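Long-range contact in acetyltransferase-like, GNAT family (Bacteroides thetaiotaomicron, PDB 3EY5), which probably transfers an acetyl group from acetyl-CoA to an amino group of its substrate: residues I65-V76 against L98-E109. Residues are numbered along the deposited sequence; the frame is centred on the assembly and turned at random. Where two conformers were deposited one is given.
Sequences ITYWDFDEFYYV and LCEFLKRPIVLE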
# COMPACT_ATOMS: atom_id res chain seq x y z
N ILE A 65 5.73 -4.49 -1.87
CA ILE A 65 4.39 -4.09 -1.55
C ILE A 65 4.13 -4.66 -0.19
O ILE A 65 4.53 -5.79 0.12
CB ILE A 65 3.34 -4.62 -2.60
CG1 ILE A 65 1.89 -4.32 -2.16
CG2 ILE A 65 3.49 -6.14 -2.81
CD1 ILE A 65 0.98 -3.99 -3.34
N THR A 66 3.46 -3.89 0.63
CA THR A 66 3.09 -4.35 1.95
C THR A 66 1.58 -4.24 1.99
O THR A 66 1.00 -3.30 1.40
CB THR A 66 3.70 -3.42 3.08
OG1 THR A 66 3.23 -2.08 2.91
CG2 THR A 66 5.15 -3.39 2.94
N TYR A 67 0.94 -5.21 2.62
CA TYR A 67 -0.48 -5.18 2.74
C TYR A 67 -0.95 -5.90 3.99
O TYR A 67 -0.24 -6.74 4.59
CB TYR A 67 -1.15 -5.75 1.46
CG TYR A 67 -0.97 -7.24 1.31
CD1 TYR A 67 -1.81 -8.12 1.97
CD2 TYR A 67 0.05 -7.77 0.50
CE1 TYR A 67 -1.66 -9.48 1.86
CE2 TYR A 67 0.22 -9.17 0.38
CZ TYR A 67 -0.63 -10.00 1.07
OH TYR A 67 -0.52 -11.36 0.98
N TRP A 68 -2.16 -5.56 4.39
CA TRP A 68 -2.82 -6.22 5.48
C TRP A 68 -3.97 -7.07 4.96
O TRP A 68 -4.72 -6.67 4.05
CB TRP A 68 -3.39 -5.20 6.45
CG TRP A 68 -2.38 -4.34 7.07
CD1 TRP A 68 -1.70 -3.31 6.46
CD2 TRP A 68 -1.93 -4.38 8.43
NE1 TRP A 68 -0.84 -2.73 7.34
CE2 TRP A 68 -0.96 -3.36 8.56
CE3 TRP A 68 -2.23 -5.20 9.54
CZ2 TRP A 68 -0.31 -3.10 9.77
CZ3 TRP A 68 -1.57 -4.96 10.75
CH2 TRP A 68 -0.62 -3.92 10.86
N ASP A 69 -4.12 -8.21 5.61
CA ASP A 69 -5.18 -9.16 5.38
C ASP A 69 -6.27 -8.90 6.45
O ASP A 69 -6.02 -9.07 7.63
CB ASP A 69 -4.55 -10.54 5.50
CG ASP A 69 -5.57 -11.68 5.55
OD1 ASP A 69 -6.75 -11.51 5.10
OD2 ASP A 69 -5.18 -12.78 6.03
N PHE A 70 -7.47 -8.49 6.02
CA PHE A 70 -8.62 -8.24 6.92
C PHE A 70 -9.82 -9.13 6.61
O PHE A 70 -10.98 -8.72 6.78
CB PHE A 70 -9.10 -6.78 6.86
CG PHE A 70 -8.15 -5.79 7.47
CD1 PHE A 70 -7.42 -4.92 6.66
CD2 PHE A 70 -7.99 -5.70 8.85
CE1 PHE A 70 -6.56 -3.98 7.23
CE2 PHE A 70 -7.11 -4.77 9.41
CZ PHE A 70 -6.39 -3.92 8.59
N ASP A 71 -9.56 -10.36 6.16
CA ASP A 71 -10.60 -11.41 5.98
C ASP A 71 -11.62 -11.05 4.91
O ASP A 71 -11.85 -11.83 4.01
CB ASP A 71 -11.31 -11.80 7.29
CG ASP A 71 -10.37 -11.84 8.48
OD1 ASP A 71 -9.47 -12.71 8.50
OD2 ASP A 71 -10.55 -10.99 9.39
N GLU A 72 -12.26 -9.90 5.02
CA GLU A 72 -13.17 -9.44 3.98
C GLU A 72 -12.43 -8.83 2.78
O GLU A 72 -12.90 -8.94 1.65
CB GLU A 72 -14.17 -8.42 4.52
CG GLU A 72 -15.03 -8.93 5.66
CD GLU A 72 -14.58 -8.43 7.02
OE1 GLU A 72 -13.55 -7.70 7.08
OE2 GLU A 72 -15.26 -8.75 8.01
N PHE A 73 -11.29 -8.18 3.05
CA PHE A 73 -10.57 -7.35 2.05
C PHE A 73 -9.11 -7.27 2.45
O PHE A 73 -8.75 -7.61 3.61
CB PHE A 73 -11.14 -5.93 1.95
CG PHE A 73 -10.98 -5.13 3.22
CD1 PHE A 73 -9.96 -4.20 3.35
CD2 PHE A 73 -11.87 -5.29 4.25
CE1 PHE A 73 -9.82 -3.47 4.52
CE2 PHE A 73 -11.71 -4.57 5.45
CZ PHE A 73 -10.69 -3.66 5.58
N TYR A 74 -8.29 -6.78 1.49
CA TYR A 74 -6.89 -6.46 1.67
C TYR A 74 -6.64 -4.94 1.59
O TYR A 74 -7.22 -4.23 0.73
CB TYR A 74 -6.06 -7.14 0.57
CG TYR A 74 -6.11 -8.66 0.56
CD1 TYR A 74 -5.53 -9.41 1.58
CD2 TYR A 74 -6.73 -9.33 -0.48
CE1 TYR A 74 -5.57 -10.83 1.57
CE2 TYR A 74 -6.77 -10.74 -0.52
CZ TYR A 74 -6.19 -11.48 0.50
OH TYR A 74 -6.26 -12.84 0.44
N TYR A 75 -5.76 -4.46 2.47
CA TYR A 75 -5.38 -3.04 2.50
C TYR A 75 -3.93 -2.91 2.09
O TYR A 75 -3.05 -3.51 2.74
CB TYR A 75 -5.54 -2.45 3.90
CG TYR A 75 -5.01 -1.05 3.98
CD1 TYR A 75 -5.56 -0.02 3.19
CD2 TYR A 75 -3.93 -0.73 4.82
CE1 TYR A 75 -5.06 1.27 3.24
CE2 TYR A 75 -3.43 0.57 4.89
CZ TYR A 75 -4.00 1.55 4.08
OH TYR A 75 -3.55 2.86 4.14
N VAL A 76 -3.68 -2.16 1.02
CA VAL A 76 -2.31 -1.98 0.56
C VAL A 76 -1.70 -0.77 1.30
O VAL A 76 -2.16 0.39 1.16
CB VAL A 76 -2.19 -1.84 -0.99
CG1 VAL A 76 -0.79 -1.41 -1.35
CG2 VAL A 76 -2.55 -3.19 -1.69
N LEU A 98 -1.06 -7.94 -9.34
CA LEU A 98 -1.47 -7.76 -7.97
C LEU A 98 -2.92 -8.21 -7.80
O LEU A 98 -3.28 -8.84 -6.81
CB LEU A 98 -1.31 -6.30 -7.50
CG LEU A 98 -1.92 -6.06 -6.11
CD1 LEU A 98 -1.16 -6.81 -5.01
CD2 LEU A 98 -2.04 -4.58 -5.76
N CYS A 99 -3.76 -7.82 -8.75
CA CYS A 99 -5.14 -8.30 -8.83
C CYS A 99 -5.32 -9.81 -9.05
O CYS A 99 -6.35 -10.36 -8.71
CB CYS A 99 -5.88 -7.51 -9.90
SG CYS A 99 -5.88 -5.76 -9.44
N GLU A 100 -4.32 -10.47 -9.61
CA GLU A 100 -4.34 -11.94 -9.67
C GLU A 100 -3.97 -12.53 -8.31
O GLU A 100 -4.56 -13.52 -7.85
CB GLU A 100 -3.35 -12.45 -10.72
CG GLU A 100 -3.44 -11.77 -12.07
CD GLU A 100 -2.45 -12.37 -13.09
OE1 GLU A 100 -2.27 -13.62 -13.10
OE2 GLU A 100 -1.88 -11.59 -13.89
N PHE A 101 -2.97 -11.92 -7.68
CA PHE A 101 -2.37 -12.48 -6.48
C PHE A 101 -3.31 -12.32 -5.29
O PHE A 101 -3.39 -13.21 -4.43
CB PHE A 101 -1.04 -11.78 -6.25
CG PHE A 101 -0.25 -12.29 -5.06
CD1 PHE A 101 0.21 -13.60 -5.01
CD2 PHE A 101 0.07 -11.42 -4.01
CE1 PHE A 101 0.94 -14.05 -3.93
CE2 PHE A 101 0.80 -11.85 -2.93
CZ PHE A 101 1.24 -13.18 -2.88
N LEU A 102 -4.00 -11.17 -5.25
CA LEU A 102 -4.98 -10.84 -4.21
C LEU A 102 -6.37 -10.81 -4.86
O LEU A 102 -6.65 -9.97 -5.73
CB LEU A 102 -4.65 -9.50 -3.53
CG LEU A 102 -3.27 -9.27 -2.90
CD1 LEU A 102 -3.17 -7.90 -2.34
CD2 LEU A 102 -2.93 -10.28 -1.81
N LYS A 103 -7.23 -11.74 -4.47
CA LYS A 103 -8.50 -11.90 -5.14
C LYS A 103 -9.67 -11.24 -4.38
O LYS A 103 -10.58 -10.69 -5.00
CB LYS A 103 -8.76 -13.38 -5.43
CG LYS A 103 -8.11 -13.87 -6.72
CD LYS A 103 -9.01 -13.49 -7.87
CE LYS A 103 -8.24 -13.04 -9.06
NZ LYS A 103 -9.12 -12.13 -9.81
N ARG A 104 -9.62 -11.25 -3.05
CA ARG A 104 -10.59 -10.47 -2.27
C ARG A 104 -10.43 -8.97 -2.60
O ARG A 104 -9.40 -8.59 -3.15
CB ARG A 104 -10.46 -10.73 -0.77
CG ARG A 104 -10.23 -12.20 -0.41
CD ARG A 104 -10.27 -12.39 1.09
NE ARG A 104 -9.89 -13.75 1.48
CZ ARG A 104 -10.73 -14.79 1.46
NH1 ARG A 104 -10.31 -15.99 1.82
NH2 ARG A 104 -11.99 -14.65 1.06
N PRO A 105 -11.45 -8.13 -2.30
CA PRO A 105 -11.31 -6.67 -2.61
C PRO A 105 -10.03 -6.02 -2.04
O PRO A 105 -9.50 -6.44 -0.99
CB PRO A 105 -12.56 -6.06 -1.98
CG PRO A 105 -13.59 -7.26 -1.91
CD PRO A 105 -12.72 -8.44 -1.60
N ILE A 106 -9.50 -5.07 -2.78
CA ILE A 106 -8.20 -4.46 -2.43
C ILE A 106 -8.49 -3.00 -2.17
O ILE A 106 -9.11 -2.34 -3.01
CB ILE A 106 -7.19 -4.54 -3.56
CG1 ILE A 106 -6.95 -5.99 -3.99
CG2 ILE A 106 -5.84 -3.85 -3.15
CD1 ILE A 106 -6.08 -6.09 -5.21
N VAL A 107 -8.05 -2.53 -1.02
CA VAL A 107 -8.22 -1.13 -0.67
C VAL A 107 -6.84 -0.49 -0.60
O VAL A 107 -5.91 -1.07 -0.03
CB VAL A 107 -8.96 -0.95 0.68
CG1 VAL A 107 -9.17 0.54 1.00
CG2 VAL A 107 -10.33 -1.75 0.70
N LEU A 108 -6.72 0.70 -1.19
CA LEU A 108 -5.52 1.56 -0.94
C LEU A 108 -5.92 3.04 -0.74
O LEU A 108 -7.08 3.42 -1.00
CB LEU A 108 -4.51 1.40 -2.06
CG LEU A 108 -5.04 1.71 -3.48
CD1 LEU A 108 -5.27 3.18 -3.67
CD2 LEU A 108 -4.05 1.27 -4.49
N GLU A 109 -5.00 3.85 -0.23
CA GLU A 109 -5.21 5.31 -0.09
C GLU A 109 -4.43 6.06 -1.17
O GLU A 109 -3.31 5.64 -1.54
CB GLU A 109 -4.72 5.83 1.26
CG GLU A 109 -5.06 4.97 2.47
CD GLU A 109 -4.53 5.58 3.78
OE1 GLU A 109 -3.90 6.65 3.72
OE2 GLU A 109 -4.74 4.99 4.88
O HOH W 1 -7.24 -13.51 -2.10
O HOH W 2 -2.55 2.64 0.27
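Tyr74 N donates to Pro105 O at 2.8 Å, the first of three straight backbone bonds joining strands 74-76 and 106-109 in parallel. Val107 sits between the other two: its N gives to Tyr74 O and its O takes from Val76 N, 2.7 Å away. Val76 O and Glu109 N are 4.7 Å apart, too far for a direct bond, and water 2 bridges them, donating to Val76 O and accepting from Glu109 N.

On the face carrying Tyr74 and Val76, Leu102 fills the angle between two rings. Its CD2 lies over the centre of the Tyr74 ring, 4.0 Å from the centroid. The same methyl covers one face of Tyr67, nearer the rim, with CZ 3.7 Å away. Chi1 of -55° sets CG of Leu102 anti to the carbonyl carbon, and the extended chi2 of 179° then brings CD2 to both rings. Val76 CG2 meets Ile106 CG2 at 3.7 Å, and Ile65 CD1 touches both methyls of Leu98. The aliphatic part of Arg104 runs past Tyr74 CE2, and water 1 links Tyr74 OH to Lys103 N.

On the other face, Phe73 CD1 packs on Val107 CG2 at 3.6 Å. Tyr75 OH lies 2.5 Å from Glu109 OE2 and hydrogen-bonds Tyr177. Glu109 OE2 is hydrogen-bonded by Tyr137 and OE1 by Gln139. A phenylalanine at Tyr75 would probably keep the ring packing but leave Tyr177 without this hydroxyl partner.

Strand 74-81, helix 90-101 and strand 106-110 form a beta-alpha-beta crossover. The parting of its two strands is consistent with the V-shaped opening of the GNAT fold, where relatives bind acetyl-CoA.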